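Local coordinates for T9SS C-terminal target domain-containing protein (Bacteroides cellulosilyticus, PDB 5JVK) that probably hydrolyses O-glycosidic bonds, as a family 39 glycoside hydrolase from a gut symbiont, at residues I312-P317 against L363-M369; L415-Q421 against L432-G438. All blocks are in the same frame, centred on the assembly; numbering follows the deposited sequence.

Interaction 1: I312-P317 against L363-M369; sequences IPTVWP and LSRRHYM
Build 312-317 as the opening turn of helix 312-325, with Trp316 N bonded to Ile312 O (3.0 Å) and the ring of Pro317 removing the next amide donor. Set against it the last turn of helix 350-366, His367 N to Leu363 O 3.1 Å, whose chain leaves helical angles at His367 (phi/psi -100/50) and runs on to Met369. The register places the CA atoms of Ile312 and Leu363 6.7 Å apart, those of Trp316 and His367 6.1 Å. Apolar contact begins with Ile312 CG2 on Leu363 CB, 3.7 Å. The two are successive outer helices of a (beta/alpha)8 barrel, following strands 284-287 and 335-341, and pack side by side around it. Two CH-pi contacts come next: Pro313 CA lies 3.9 Å from the His367 ring centroid, and Met369 CE stands 3.8 Å above the centroid of the five-membered ring of Trp316, with SD making an oblique Met-aromatic approach. With chi1 at -94°, between wells, the Trp316 indole has NE1 3.1 Å from Ser364 OG and CD1 3.4 Å from His367 O, both near the ring plane.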
ATOM      1  N   ILE A 312      -9.613  -2.213 -12.195  1.00 22.04           N
ATOM      2  CA  ILE A 312      -8.745  -1.038 -12.358  1.00 21.70           C
ATOM      3  C   ILE A 312      -8.793  -0.460 -13.783  1.00 21.67           C
ATOM      4  O   ILE A 312      -8.915   0.753 -13.931  1.00 22.14           O
ATOM      5  CB  ILE A 312      -7.286  -1.302 -11.899  1.00 21.32           C
ATOM      6  CG1 ILE A 312      -7.248  -1.498 -10.380  1.00 21.22           C
ATOM      7  CG2 ILE A 312      -6.367  -0.151 -12.303  1.00 21.21           C
ATOM      8  CD1 ILE A 312      -5.901  -1.911  -9.825  1.00 21.13           C
ATOM      9  N   PRO A 313      -8.709  -1.310 -14.827  1.00 21.31           N
ATOM     10  CA  PRO A 313      -8.788  -0.762 -16.193  1.00 21.27           C
ATOM     11  C   PRO A 313     -10.111  -0.068 -16.572  1.00 21.51           C
ATOM     12  O   PRO A 313     -10.119   0.752 -17.491  1.00 21.62           O
ATOM     13  CB  PRO A 313      -8.555  -1.991 -17.076  1.00 21.26           C
ATOM     14  CG  PRO A 313      -7.783  -2.929 -16.216  1.00 21.27           C
ATOM     15  CD  PRO A 313      -8.343  -2.738 -14.841  1.00 21.17           C
ATOM     16  N   THR A 314     -11.206  -0.394 -15.884  1.00 21.48           N
ATOM     17  CA  THR A 314     -12.492   0.270 -16.099  1.00 21.72           C
ATOM     18  C   THR A 314     -12.676   1.462 -15.168  1.00 21.77           C
ATOM     19  O   THR A 314     -13.068   2.541 -15.613  1.00 22.31           O
ATOM     20  CB  THR A 314     -13.663  -0.705 -15.877  1.00 21.90           C
ATOM     21  OG1 THR A 314     -13.512  -1.834 -16.744  1.00 22.08           O
ATOM     22  CG2 THR A 314     -15.003  -0.033 -16.156  1.00 21.79           C
ATOM     23  N   VAL A 315     -12.407   1.257 -13.880  1.00 21.63           N
ATOM     24  CA  VAL A 315     -12.657   2.272 -12.849  1.00 21.77           C
ATOM     25  C   VAL A 315     -11.728   3.493 -12.965  1.00 22.11           C
ATOM     26  O   VAL A 315     -12.191   4.628 -12.819  1.00 22.03           O
ATOM     27  CB  VAL A 315     -12.567   1.665 -11.424  1.00 21.66           C
ATOM     28  CG1 VAL A 315     -12.638   2.744 -10.341  1.00 21.74           C
ATOM     29  CG2 VAL A 315     -13.671   0.637 -11.209  1.00 21.61           C
ATOM     30  N   TRP A 316     -10.438   3.265 -13.223  1.00 22.47           N
ATOM     31  CA  TRP A 316      -9.459   4.364 -13.247  1.00 22.95           C
ATOM     32  C   TRP A 316      -9.790   5.405 -14.340  1.00 23.68           C
ATOM     33  O   TRP A 316      -9.916   6.589 -14.020  1.00 23.71           O
ATOM     34  CB  TRP A 316      -7.998   3.862 -13.349  1.00 22.38           C
ATOM     35  CG  TRP A 316      -7.251   3.690 -12.022  1.00 21.90           C
ATOM     36  CD1 TRP A 316      -6.011   4.186 -11.719  1.00 21.73           C
ATOM     37  CD2 TRP A 316      -7.687   2.977 -10.851  1.00 21.37           C
ATOM     38  NE1 TRP A 316      -5.650   3.830 -10.443  1.00 21.44           N
ATOM     39  CE2 TRP A 316      -6.655   3.087  -9.887  1.00 21.29           C
ATOM     40  CE3 TRP A 316      -8.844   2.257 -10.521  1.00 21.28           C
ATOM     41  CZ2 TRP A 316      -6.746   2.506  -8.615  1.00 21.13           C
ATOM     42  CZ3 TRP A 316      -8.934   1.676  -9.250  1.00 21.21           C
ATOM     43  CH2 TRP A 316      -7.887   1.807  -8.316  1.00 21.20           C
ATOM     44  N   PRO A 317      -9.960   4.975 -15.614  1.00 24.74           N
ATOM     45  CA  PRO A 317     -10.388   5.925 -16.657  1.00 25.39           C
ATOM     46  C   PRO A 317     -11.773   6.544 -16.446  1.00 26.49           C
ATOM     47  O   PRO A 317     -11.991   7.685 -16.853  1.00 27.27           O
ATOM     48  CB  PRO A 317     -10.397   5.075 -17.934  1.00 24.96           C
ATOM     49  CG  PRO A 317      -9.468   3.959 -17.651  1.00 25.06           C
ATOM     50  CD  PRO A 317      -9.683   3.649 -16.197  1.00 25.02           C
ATOM     51  N   LEU A 363      -1.006  -1.575 -12.995  1.00 17.98           N
ATOM     52  CA  LEU A 363      -2.226  -1.128 -13.685  1.00 17.96           C
ATOM     53  C   LEU A 363      -2.635   0.306 -13.302  1.00 18.23           C
ATOM     54  O   LEU A 363      -3.145   1.047 -14.144  1.00 18.19           O
ATOM     55  CB  LEU A 363      -3.387  -2.096 -13.439  1.00 17.75           C
ATOM     56  CG  LEU A 363      -3.258  -3.479 -14.087  1.00 17.68           C
ATOM     57  CD1 LEU A 363      -4.304  -4.431 -13.526  1.00 17.74           C
ATOM     58  CD2 LEU A 363      -3.373  -3.406 -15.604  1.00 17.58           C
ATOM     59  N   SER A 364      -2.415   0.692 -12.046  1.00 18.56           N
ATOM     60  CA  SER A 364      -2.705   2.062 -11.597  1.00 19.00           C
ATOM     61  C   SER A 364      -1.872   3.100 -12.359  1.00 19.48           C
ATOM     62  O   SER A 364      -2.411   4.095 -12.842  1.00 19.54           O
ATOM     63  CB  SER A 364      -2.483   2.202 -10.090  1.00 18.97           C
ATOM     64  OG  SER A 364      -2.621   3.546  -9.668  1.00 18.94           O
ATOM     65  N   ARG A 365      -0.569   2.851 -12.478  1.00 19.83           N
ATOM     66  CA  ARG A 365       0.321   3.715 -13.259  1.00 20.16           C
ATOM     67  C   ARG A 365      -0.028   3.700 -14.753  1.00 21.16           C
ATOM     68  O   ARG A 365       0.058   4.733 -15.421  1.00 20.92           O
ATOM     69  CB  ARG A 365       1.786   3.305 -13.051  1.00 20.02           C
ATOM     70  CG  ARG A 365       2.829   4.276 -13.600  1.00 19.79           C
ATOM     71  CD  ARG A 365       2.917   5.568 -12.800  1.00 19.60           C
ATOM     72  NE  ARG A 365       3.386   5.347 -11.432  1.00 19.47           N
ATOM     73  CZ  ARG A 365       4.654   5.129 -11.070  1.00 19.29           C
ATOM     74  NH1 ARG A 365       5.637   5.081 -11.967  1.00 19.26           N
ATOM     75  NH2 ARG A 365       4.945   4.946  -9.785  1.00 19.19           N
ATOM     76  N   ARG A 366      -0.416   2.535 -15.274  1.00 22.44           N
ATOM     77  CA  ARG A 366      -0.842   2.406 -16.678  1.00 23.17           C
ATOM     78  C   ARG A 366      -1.973   3.375 -17.007  1.00 23.49           C
ATOM     79  O   ARG A 366      -1.883   4.129 -17.975  1.00 23.59           O
ATOM     80  CB  ARG A 366      -1.290   0.976 -16.972  1.00 23.70           C
ATOM     81  CG  ARG A 366      -1.655   0.703 -18.424  1.00 24.30           C
ATOM     82  CD  ARG A 366      -2.490  -0.555 -18.533  1.00 24.99           C
ATOM     83  NE  ARG A 366      -2.893  -0.830 -19.908  1.00 25.78           N
ATOM     84  CZ  ARG A 366      -3.803  -1.737 -20.274  1.00 26.15           C
ATOM     85  NH1 ARG A 366      -4.452  -2.477 -19.373  1.00 26.29           N
ATOM     86  NH2 ARG A 366      -4.074  -1.898 -21.566  1.00 26.24           N
ATOM     87  N   HIS A 367      -3.023   3.344 -16.189  1.00 24.08           N
ATOM     88  CA  HIS A 367      -4.177   4.236 -16.323  1.00 24.31           C
ATOM     89  C   HIS A 367      -4.058   5.393 -15.321  1.00 24.49           C
ATOM     90  O   HIS A 367      -5.008   5.686 -14.590  1.00 24.14           O
ATOM     91  CB  HIS A 367      -5.476   3.456 -16.062  1.00 24.50           C
ATOM     92  CG  HIS A 367      -5.619   2.209 -16.879  1.00 24.75           C
ATOM     93  ND1 HIS A 367      -6.063   2.219 -18.184  1.00 24.81           N
ATOM     94  CD2 HIS A 367      -5.394   0.910 -16.569  1.00 24.93           C
ATOM     95  CE1 HIS A 367      -6.094   0.983 -18.646  1.00 24.95           C
ATOM     96  NE2 HIS A 367      -5.697   0.168 -17.685  1.00 25.00           N
ATOM     97  N   TYR A 368      -2.897   6.058 -15.303  1.00 25.02           N
ATOM     98  CA  TYR A 368      -2.570   7.028 -14.247  1.00 25.40           C
ATOM     99  C   TYR A 368      -3.645   8.095 -14.061  1.00 25.38           C
ATOM    100  O   TYR A 368      -3.995   8.805 -15.003  1.00 25.37           O
ATOM    101  CB  TYR A 368      -1.221   7.720 -14.487  1.00 25.64           C
ATOM    102  CG  TYR A 368      -0.810   8.592 -13.315  1.00 26.08           C
ATOM    103  CD1 TYR A 368      -0.384   8.019 -12.118  1.00 26.07           C
ATOM    104  CD2 TYR A 368      -0.882   9.989 -13.387  1.00 26.37           C
ATOM    105  CE1 TYR A 368      -0.027   8.806 -11.031  1.00 26.66           C
ATOM    106  CE2 TYR A 368      -0.524  10.786 -12.306  1.00 26.57           C
ATOM    107  CZ  TYR A 368      -0.098  10.188 -11.128  1.00 26.88           C
ATOM    108  OH  TYR A 368       0.261  10.960 -10.049  1.00 27.15           O
ATOM    109  N   MET A 369      -4.167   8.177 -12.839  1.00 25.47           N
ATOM    110  CA  MET A 369      -5.124   9.223 -12.459  1.00 25.84           C
ATOM    111  C   MET A 369      -5.038   9.645 -10.988  1.00 25.51           C
ATOM    112  O   MET A 369      -5.173  10.830 -10.696  1.00 25.63           O
ATOM    113  CB  MET A 369      -6.558   8.818 -12.847  1.00 26.35           C
ATOM    114  CG  MET A 369      -7.156   7.660 -12.065  1.00 26.80           C
ATOM    115  SD  MET A 369      -8.229   8.206 -10.722  1.00 27.84           S
ATOM    116  CE  MET A 369      -8.504   6.671  -9.841  1.00 27.76           C
TER

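Interaction 2: L415-Q421 against L432-G438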
ATOM      1  N   LEU A 415       9.022   0.430 -11.064  1.00 24.65           N
ATOM      2  CA  LEU A 415       8.104   1.522 -11.452  1.00 25.09           C
ATOM      3  C   LEU A 415       8.732   2.903 -11.321  1.00 25.42           C
ATOM      4  O   LEU A 415       8.654   3.712 -12.245  1.00 25.40           O
ATOM      5  CB  LEU A 415       6.817   1.506 -10.609  1.00 25.25           C
ATOM      6  CG  LEU A 415       5.649   0.638 -11.080  1.00 25.50           C
ATOM      7  CD1 LEU A 415       4.604   0.513  -9.980  1.00 25.40           C
ATOM      8  CD2 LEU A 415       5.024   1.207 -12.348  1.00 25.42           C
ATOM      9  N   LYS A 416       9.334   3.159 -10.161  1.00 26.17           N
ATOM     10  CA  LYS A 416       9.863   4.476  -9.810  1.00 26.70           C
ATOM     11  C   LYS A 416       8.792   5.551 -10.090  1.00 26.75           C
ATOM     12  O   LYS A 416       7.679   5.441  -9.579  1.00 26.43           O
ATOM     13  CB  LYS A 416      11.187   4.742 -10.544  1.00 27.12           C
ATOM     14  CG  LYS A 416      12.301   3.738 -10.295  1.00 27.64           C
ATOM     15  CD  LYS A 416      13.575   4.207 -10.988  1.00 28.29           C
ATOM     16  CE  LYS A 416      14.759   3.292 -10.732  1.00 28.91           C
ATOM     17  NZ  LYS A 416      14.723   2.085 -11.599  1.00 29.79           N
ATOM     18  N   ASN A 417       9.107   6.560 -10.906  1.00 27.10           N
ATOM     19  CA  ASN A 417       8.126   7.531 -11.365  1.00 27.11           C
ATOM     20  C   ASN A 417       8.055   7.559 -12.889  1.00 27.32           C
ATOM     21  O   ASN A 417       7.772   8.598 -13.489  1.00 28.01           O
ATOM     22  CB  ASN A 417       8.480   8.894 -10.787  1.00 27.15           C
ATOM     23  CG  ASN A 417       8.218   8.960  -9.303  1.00 27.31           C
ATOM     24  OD1 ASN A 417       9.136   8.986  -8.486  1.00 27.67           O
ATOM     25  ND2 ASN A 417       6.948   8.953  -8.950  1.00 27.38           N
ATOM     26  N   TYR A 418       8.283   6.399 -13.504  1.00 27.26           N
ATOM     27  CA  TYR A 418       8.190   6.255 -14.955  1.00 27.64           C
ATOM     28  C   TYR A 418       6.728   6.321 -15.396  1.00 27.04           C
ATOM     29  O   TYR A 418       5.841   5.842 -14.690  1.00 27.03           O
ATOM     30  CB  TYR A 418       8.804   4.924 -15.412  1.00 27.96           C
ATOM     31  CG  TYR A 418      10.302   4.789 -15.204  1.00 28.55           C
ATOM     32  CD1 TYR A 418      11.183   5.785 -15.633  1.00 29.12           C
ATOM     33  CD2 TYR A 418      10.845   3.644 -14.616  1.00 28.74           C
ATOM     34  CE1 TYR A 418      12.556   5.656 -15.458  1.00 29.60           C
ATOM     35  CE2 TYR A 418      12.216   3.504 -14.439  1.00 29.12           C
ATOM     36  CZ  TYR A 418      13.068   4.511 -14.861  1.00 29.68           C
ATOM     37  OH  TYR A 418      14.428   4.380 -14.686  1.00 30.26           O
ATOM     38  N   THR A 419       6.487   6.916 -16.561  1.00 26.49           N
ATOM     39  CA  THR A 419       5.142   7.023 -17.116  1.00 26.37           C
ATOM     40  C   THR A 419       4.883   5.903 -18.126  1.00 26.62           C
ATOM     41  O   THR A 419       5.815   5.346 -18.718  1.00 25.99           O
ATOM     42  CB  THR A 419       4.917   8.392 -17.777  1.00 26.20           C
ATOM     43  OG1 THR A 419       5.890   8.600 -18.806  1.00 26.73           O
ATOM     44  CG2 THR A 419       5.031   9.503 -16.747  1.00 26.18           C
ATOM     45  N   PHE A 420       3.604   5.588 -18.317  1.00 26.68           N
ATOM     46  CA  PHE A 420       3.187   4.501 -19.199  1.00 26.77           C
ATOM     47  C   PHE A 420       3.423   4.859 -20.667  1.00 27.08           C
ATOM     48  O   PHE A 420       3.084   5.957 -21.098  1.00 27.20           O
ATOM     49  CB  PHE A 420       1.712   4.166 -18.958  1.00 26.60           C
ATOM     50  CG  PHE A 420       1.147   3.179 -19.936  1.00 26.30           C
ATOM     51  CD1 PHE A 420       1.528   1.842 -19.890  1.00 26.01           C
ATOM     52  CD2 PHE A 420       0.240   3.587 -20.914  1.00 25.98           C
ATOM     53  CE1 PHE A 420       1.014   0.932 -20.799  1.00 25.93           C
ATOM     54  CE2 PHE A 420      -0.275   2.681 -21.824  1.00 25.87           C
ATOM     55  CZ  PHE A 420       0.109   1.353 -21.763  1.00 26.07           C
ATOM     56  N   GLN A 421       3.999   3.919 -21.417  1.00 27.69           N
ATOM     57  CA  GLN A 421       4.360   4.127 -22.822  1.00 28.34           C
ATOM     58  C   GLN A 421       3.380   3.457 -23.776  1.00 28.90           C
ATOM     59  O   GLN A 421       2.790   4.122 -24.627  1.00 28.67           O
ATOM     60  CB  GLN A 421       5.764   3.580 -23.098  1.00 28.51           C
ATOM     61  CG  GLN A 421       6.876   4.281 -22.335  1.00 28.93           C
ATOM     62  CD  GLN A 421       7.070   5.728 -22.766  1.00 29.30           C
ATOM     63  OE1 GLN A 421       7.111   6.030 -23.959  1.00 28.96           O
ATOM     64  NE2 GLN A 421       7.193   6.630 -21.793  1.00 29.72           N
ATOM     65  N   LEU A 432       3.279  -4.685 -20.972  1.00 22.45           N
ATOM     66  CA  LEU A 432       3.133  -3.234 -20.866  1.00 22.50           C
ATOM     67  C   LEU A 432       4.506  -2.583 -20.798  1.00 22.56           C
ATOM     68  O   LEU A 432       5.406  -3.121 -20.162  1.00 22.41           O
ATOM     69  CB  LEU A 432       2.349  -2.877 -19.600  1.00 22.53           C
ATOM     70  CG  LEU A 432       1.061  -3.644 -19.300  1.00 22.46           C
ATOM     71  CD1 LEU A 432       0.567  -3.306 -17.902  1.00 22.46           C
ATOM     72  CD2 LEU A 432      -0.001  -3.333 -20.342  1.00 22.45           C
ATOM     73  N   ALA A 433       4.650  -1.425 -21.443  1.00 22.76           N
ATOM     74  CA  ALA A 433       5.907  -0.666 -21.455  1.00 22.96           C
ATOM     75  C   ALA A 433       5.772   0.617 -20.637  1.00 23.15           C
ATOM     76  O   ALA A 433       4.769   1.323 -20.741  1.00 23.24           O
ATOM     77  CB  ALA A 433       6.305  -0.334 -22.882  1.00 22.99           C
ATOM     78  N   PHE A 434       6.784   0.904 -19.826  1.00 23.57           N
ATOM     79  CA  PHE A 434       6.862   2.140 -19.052  1.00 24.36           C
ATOM     80  C   PHE A 434       8.184   2.820 -19.365  1.00 25.84           C
ATOM     81  O   PHE A 434       9.101   2.192 -19.898  1.00 25.98           O
ATOM     82  CB  PHE A 434       6.762   1.846 -17.558  1.00 24.02           C
ATOM     83  CG  PHE A 434       5.425   1.317 -17.137  1.00 23.70           C
ATOM     84  CD1 PHE A 434       4.454   2.168 -16.627  1.00 23.72           C
ATOM     85  CD2 PHE A 434       5.130  -0.034 -17.259  1.00 23.71           C
ATOM     86  CE1 PHE A 434       3.213   1.682 -16.241  1.00 23.63           C
ATOM     87  CE2 PHE A 434       3.893  -0.528 -16.876  1.00 23.85           C
ATOM     88  CZ  PHE A 434       2.934   0.332 -16.363  1.00 23.77           C
ATOM     89  N   GLY A 435       8.287   4.102 -19.035  1.00 27.53           N
ATOM     90  CA  GLY A 435       9.469   4.862 -19.398  1.00 28.91           C
ATOM     91  C   GLY A 435       9.528   6.300 -18.944  1.00 30.43           C
ATOM     92  O   GLY A 435       8.711   6.753 -18.145  1.00 30.10           O
ATOM     93  N   GLN A 436      10.518   7.007 -19.483  1.00 33.24           N
ATOM     94  CA  GLN A 436      10.850   8.369 -19.083  1.00 35.65           C
ATOM     95  C   GLN A 436      10.994   9.238 -20.326  1.00 36.38           C
ATOM     96  O   GLN A 436      11.724   8.876 -21.252  1.00 36.41           O
ATOM     97  CB  GLN A 436      12.166   8.353 -18.305  1.00 36.99           C
ATOM     98  CG  GLN A 436      12.463   9.615 -17.514  1.00 38.44           C
ATOM     99  CD  GLN A 436      13.713   9.483 -16.652  1.00 40.32           C
ATOM    100  OE1 GLN A 436      14.552   8.598 -16.868  1.00 40.94           O
ATOM    101  NE2 GLN A 436      13.844  10.367 -15.667  1.00 41.47           N
ATOM    102  N   ASP A 437      10.268  10.357 -20.353  1.00 37.75           N
ATOM    103  CA  ASP A 437      10.422  11.400 -21.379  1.00 38.63           C
ATOM    104  C   ASP A 437      10.442  10.859 -22.824  1.00 38.39           C
ATOM    105  O   ASP A 437      11.227  11.313 -23.659  1.00 38.39           O
ATOM    106  CB  ASP A 437      11.681  12.244 -21.067  1.00 39.60           C
ATOM    107  CG  ASP A 437      11.612  12.949 -19.693  1.00 40.43           C
ATOM    108  OD1 ASP A 437      10.549  12.906 -19.027  1.00 40.65           O
ATOM    109  OD2 ASP A 437      12.630  13.555 -19.277  1.00 40.26           O
ATOM    110  N   GLY A 438       9.576   9.881 -23.100  1.00 39.16           N
ATOM    111  CA  GLY A 438       9.444   9.284 -24.440  1.00 39.55           C
ATOM    112  C   GLY A 438      10.178   7.972 -24.705  1.00 39.95           C
ATOM    113  O   GLY A 438       9.860   7.287 -25.678  1.00 38.92           O
TER
HETATM  114  O   HOH W   1      16.133   6.002 -16.535  1.00 38.99           O
HETATM  115  O   HOH W   2       7.934  10.957 -17.959  1.00 33.29           O
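How a chain passes from a helix into a beta hairpin is well illustrated here: strands 419-425 and 429-436 pair antiparallel at the margin of the sheet that follows the barrel. Leu415, closing helix 403-415, lays CD2 over one face of the Phe434 ring, 4.3 Å from CE1. The chain turns at Lys416, whose phi is positive, and Tyr418 N bonds back to Leu415 O (3.0 Å). The hydroxyl of Tyr418 shares water 1 with Gln436 OE1. Thr419 and Gly435 form the hydrogen-bonded pair: Thr419 N donates to Gly435 O at 2.7 Å and Gly435 N to Thr419 O at 2.8 Å. Phe420 then faces Phe434 as a non-hydrogen-bonded pair, its ring edge meeting the opposite face of Phe434 from Leu415 in a T-shaped stack, centroids 5.6 Å apart and planes at 70°. At Gln421 the backbone leaves extended geometry (psi -58°), yet its N still donates to Ala433 O at 2.8 Å, while Gln421 CG lies 3.6 Å from Gly435 N, across the spot where a side chain at 435 would be crowded.

Followed from the N terminus, the two contacts lie in series, neither nested nor crossing. Interaction 1 closes a loop of 45 intervening residues that includes barrel strand 335-341 and most of helix 350-366. The chain then adds the last barrel strand, 373-375, and helix 403-415 before interaction 2 closes the far shorter hairpin loop. Adjacent arginines of 363-369 join the two: Arg365 NH2 reaches Lys416 O and Arg365 NH1 reaches Tyr418 O, each at 2.8 Å and probably hydrogen-bonded, while Arg366 forms a salt bridge with Asp426 near the hairpin's turn. One helix end thus ties its barrel neighbour to the antiparallel sheet that follows the barrel.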